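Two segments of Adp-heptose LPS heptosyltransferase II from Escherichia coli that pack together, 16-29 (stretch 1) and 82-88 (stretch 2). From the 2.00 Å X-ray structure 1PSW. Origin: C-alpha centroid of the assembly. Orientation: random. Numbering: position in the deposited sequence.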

# COMPACT_ATOMS: atom_id res chain seq x y z
N MSE A 16 -3.74 3.40 1.92
CA MSE A 16 -4.07 4.74 2.41
C MSE A 16 -5.54 4.89 2.75
O MSE A 16 -5.89 5.62 3.67
CB MSE A 16 -3.71 5.81 1.37
CG MSE A 16 -2.28 5.85 0.96
SE MSE A 16 -1.16 5.86 2.50
CE MSE A 16 -1.53 7.62 3.08
N SER A 17 -6.41 4.20 2.01
CA SER A 17 -7.84 4.32 2.26
C SER A 17 -8.22 3.79 3.63
O SER A 17 -9.30 4.10 4.14
CB SER A 17 -8.64 3.61 1.16
OG SER A 17 -8.51 2.20 1.22
N GLN A 18 -7.35 3.01 4.25
CA GLN A 18 -7.67 2.51 5.58
C GLN A 18 -7.84 3.68 6.54
O GLN A 18 -8.58 3.58 7.51
CB GLN A 18 -6.59 1.57 6.12
CG GLN A 18 -7.05 0.85 7.37
CD GLN A 18 -5.94 0.11 8.10
OE1 GLN A 18 -6.20 -0.72 8.98
NE2 GLN A 18 -4.70 0.41 7.74
N SER A 19 -7.13 4.78 6.29
CA SER A 19 -7.25 5.94 7.17
C SER A 19 -8.67 6.49 7.18
O SER A 19 -9.15 6.97 8.21
CB SER A 19 -6.29 7.05 6.74
OG SER A 19 -4.96 6.69 7.06
N LEU A 20 -9.34 6.44 6.03
CA LEU A 20 -10.72 6.89 5.97
C LEU A 20 -11.59 5.96 6.81
O LEU A 20 -12.43 6.42 7.58
CB LEU A 20 -11.23 6.92 4.51
CG LEU A 20 -12.74 7.15 4.37
CD1 LEU A 20 -13.12 8.52 4.94
CD2 LEU A 20 -13.12 7.08 2.89
N TYR A 21 -11.39 4.65 6.66
CA TYR A 21 -12.18 3.67 7.42
C TYR A 21 -11.97 3.84 8.93
O TYR A 21 -12.93 3.79 9.71
CB TYR A 21 -11.83 2.23 7.02
CG TYR A 21 -11.78 1.99 5.51
CD1 TYR A 21 -12.54 2.77 4.64
CD2 TYR A 21 -10.93 1.03 4.96
CE1 TYR A 21 -12.45 2.61 3.26
CE2 TYR A 21 -10.84 0.85 3.58
CZ TYR A 21 -11.60 1.65 2.74
OH TYR A 21 -11.49 1.52 1.38
N ARG A 22 -10.72 4.05 9.33
CA ARG A 22 -10.41 4.25 10.74
C ARG A 22 -11.06 5.54 11.23
O ARG A 22 -11.57 5.61 12.34
CB ARG A 22 -8.89 4.34 10.96
CG ARG A 22 -8.12 3.03 10.80
CD ARG A 22 -6.71 3.18 11.34
NE ARG A 22 -6.72 3.35 12.79
CZ ARG A 22 -5.70 3.80 13.51
NH1 ARG A 22 -4.57 4.16 12.93
NH2 ARG A 22 -5.81 3.89 14.83
N THR A 23 -11.04 6.57 10.39
CA THR A 23 -11.63 7.85 10.77
C THR A 23 -13.15 7.76 10.85
O THR A 23 -13.77 8.34 11.74
CB THR A 23 -11.21 8.97 9.79
OG1 THR A 23 -9.78 9.04 9.75
CG2 THR A 23 -11.75 10.32 10.25
N LEU A 24 -13.76 7.01 9.93
CA LEU A 24 -15.21 6.86 9.92
C LEU A 24 -15.72 6.21 11.19
O LEU A 24 -16.75 6.60 11.73
CB LEU A 24 -15.66 6.03 8.71
CG LEU A 24 -15.64 6.74 7.36
CD1 LEU A 24 -15.84 5.72 6.25
CD2 LEU A 24 -16.71 7.81 7.31
N GLN A 25 -15.00 5.20 11.67
CA GLN A 25 -15.40 4.50 12.87
C GLN A 25 -15.13 5.31 14.14
O GLN A 25 -15.67 5.01 15.20
CB GLN A 25 -14.70 3.15 12.92
CG GLN A 25 -15.17 2.25 11.77
CD GLN A 25 -14.95 0.78 12.02
OE1 GLN A 25 -15.69 -0.07 11.51
NE2 GLN A 25 -13.93 0.46 12.81
N ALA A 26 -14.30 6.34 14.02
CA ALA A 26 -14.00 7.18 15.16
C ALA A 26 -14.97 8.37 15.21
O ALA A 26 -15.17 8.95 16.27
CB ALA A 26 -12.56 7.69 15.06
N ARG A 27 -15.56 8.72 14.07
CA ARG A 27 -16.48 9.86 14.01
C ARG A 27 -17.95 9.47 13.96
O ARG A 27 -18.82 10.31 14.18
CB ARG A 27 -16.16 10.73 12.79
CG ARG A 27 -14.70 11.15 12.68
CD ARG A 27 -14.21 11.96 13.87
NE ARG A 27 -14.99 13.18 14.09
CZ ARG A 27 -14.59 14.17 14.89
NH1 ARG A 27 -13.44 14.09 15.54
NH2 ARG A 27 -15.36 15.24 15.03
N TYR A 28 -18.23 8.20 13.66
CA TYR A 28 -19.61 7.71 13.57
C TYR A 28 -19.82 6.45 14.38
O TYR A 28 -19.00 5.53 14.35
CB TYR A 28 -19.98 7.43 12.12
CG TYR A 28 -19.88 8.64 11.22
CD1 TYR A 28 -20.95 9.53 11.09
CD2 TYR A 28 -18.71 8.91 10.53
CE1 TYR A 28 -20.84 10.66 10.30
CE2 TYR A 28 -18.59 10.04 9.73
CZ TYR A 28 -19.66 10.91 9.62
OH TYR A 28 -19.52 12.04 8.86
N PRO A 29 -20.94 6.39 15.12
CA PRO A 29 -21.28 5.22 15.94
C PRO A 29 -21.73 4.06 15.06
O PRO A 29 -22.45 4.25 14.08
CB PRO A 29 -22.41 5.75 16.82
CG PRO A 29 -23.10 6.72 15.90
CD PRO A 29 -21.93 7.46 15.29
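Stretch 2, residues 82-88: DRAYVLP

Packing of residues 82-88 of Adp-heptose LPS heptosyltransferase II against residues 16-29, helical as far as Arg27. Stretch 2 is extended: Arg83 to Val86 form a strand, with phi/psi from -135/164 at Arg83 to -106/114 at Val86, and Leu87 (-90/-35) leaves it just before Pro88. In stretch 1 the helix enters from earlier in the chain and runs to Arg27, kinked where the N of Ser19 and Leu20 has no bond to the turn before, and Tyr28 (-130/136) is the first residue to leave helical phi/psi. The two chains run in opposite senses: Leu87 lies by Ser17, near the start of stretch 1, Tyr85 by its middle and Arg83 by Tyr28 near its end. The backbones stay well apart, with 8.0 Å between Ser17 CA and Leu87 CA and 9.7 Å between Leu20 CA and Tyr85 CA, so side chains fill the space and bury 314 Å² in all.

The alternation of the strand, carried on into Leu87, selects the residues that meet stretch 1. Arg83, Tyr85 and Leu87 point their CA-to-CB bonds toward it, whereas Ala84 and Val86 make no contact. The matching row is Ser17, Leu20 and Leu24 on the helix, continued by Tyr28 just past its end, spaced three or four residues apart and therefore along one side.

Leu87 has the largest covered area, 63 Å². Its chi1 is m and its chi2 t. Leu87 CD1 lies 3.5 Å from Ser17 CB and 4.0 Å from Tyr21 OH, and Leu87 CD2 lies 3.9 Å from Leu20 CD2. Tyr21 points its CA-to-CB bond sideways, but the end of its side chain comes nearer to stretch 2, at Leu87, and adds a small contact beside Ser17.

Tyr85, with 56 Å² covered, occupies the middle of the contact. Its m chi1 and chi2 of -88° carry the ring along the helix toward Leu24. At the near end of the side chain, Tyr85 CB is 4.3 Å from Leu20 CD2; at the far end, Leu24 CD2 is 3.9 Å from Tyr85 CZ and 3.6 Å from Tyr85 OH. Both leucine methyls approach the ring obliquely. Leu20, with chi1 t and chi2 p, thus bridges Tyr85 and Leu87 through a single methyl, CD2, and has 49 Å² covered, the most of any residue in stretch 1.

At the other end the contact turns polar. Arg83 and Tyr28 each have 41 Å² covered by the opposing stretch. The extended Arg83 side chain, with chi2 and chi3 both t, brings its guanidinium to the phenol just beyond the helix, where Arg83 NH1 donates a weak hydrogen bond to Tyr28 OH (2.9 Å, with an N-H...acceptor angle of 147°). The hydroxyl oxygen lies at the edge of the guanidinium, near its plane, as suits an N-H donor. Arg83 NH1 is also 3.2 Å from Tyr85 OH, which places the polar end of Tyr85 next to the Arg83-Tyr28 pair while the rest of its side chain remains among the leucines.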

# COMPACT_ATOMS: atom_id res chain seq x y z
N ASP A 82 -26.57 3.58 3.73
CA ASP A 82 -26.91 4.94 4.14
C ASP A 82 -26.03 5.96 3.41
O ASP A 82 -26.50 7.01 2.98
CB ASP A 82 -26.70 5.09 5.65
CG ASP A 82 -27.67 4.25 6.46
OD1 ASP A 82 -28.89 4.44 6.32
OD2 ASP A 82 -27.20 3.40 7.25
N ARG A 83 -24.74 5.64 3.29
CA ARG A 83 -23.79 6.53 2.63
C ARG A 83 -22.88 5.78 1.68
O ARG A 83 -22.78 4.55 1.73
CB ARG A 83 -22.92 7.24 3.66
CG ARG A 83 -23.65 8.12 4.64
CD ARG A 83 -22.65 8.87 5.51
NE ARG A 83 -23.28 9.94 6.27
CZ ARG A 83 -22.62 10.89 6.93
NH1 ARG A 83 -21.29 10.89 6.91
NH2 ARG A 83 -23.27 11.83 7.59
N ALA A 84 -22.21 6.53 0.80
CA ALA A 84 -21.28 5.94 -0.14
C ALA A 84 -20.11 6.90 -0.34
O ALA A 84 -20.29 8.12 -0.35
CB ALA A 84 -21.96 5.67 -1.47
N TYR A 85 -18.91 6.34 -0.47
CA TYR A 85 -17.70 7.13 -0.69
C TYR A 85 -16.99 6.57 -1.91
O TYR A 85 -16.68 5.38 -1.96
CB TYR A 85 -16.77 7.06 0.53
CG TYR A 85 -17.32 7.72 1.78
CD1 TYR A 85 -17.11 9.08 2.02
CD2 TYR A 85 -18.10 7.00 2.68
CE1 TYR A 85 -17.67 9.70 3.14
CE2 TYR A 85 -18.66 7.62 3.80
CZ TYR A 85 -18.44 8.97 4.02
OH TYR A 85 -19.01 9.59 5.11
N VAL A 86 -16.73 7.42 -2.90
CA VAL A 86 -16.05 6.99 -4.11
C VAL A 86 -14.63 7.52 -4.05
O VAL A 86 -14.41 8.73 -4.08
CB VAL A 86 -16.77 7.52 -5.37
CG1 VAL A 86 -16.12 6.97 -6.63
CG2 VAL A 86 -18.24 7.12 -5.33
N LEU A 87 -13.65 6.61 -3.97
CA LEU A 87 -12.24 7.00 -3.86
C LEU A 87 -11.51 7.16 -5.18
O LEU A 87 -10.64 8.01 -5.31
CB LEU A 87 -11.51 6.02 -2.93
CG LEU A 87 -12.14 5.92 -1.53
CD1 LEU A 87 -11.30 5.02 -0.62
CD2 LEU A 87 -12.25 7.32 -0.93
N PRO A 88 -11.84 6.33 -6.18
CA PRO A 88 -11.13 6.49 -7.45
C PRO A 88 -11.58 7.84 -8.03
O PRO A 88 -12.55 8.42 -7.55
CB PRO A 88 -11.63 5.31 -8.28
CG PRO A 88 -11.94 4.27 -7.24
CD PRO A 88 -12.62 5.08 -6.18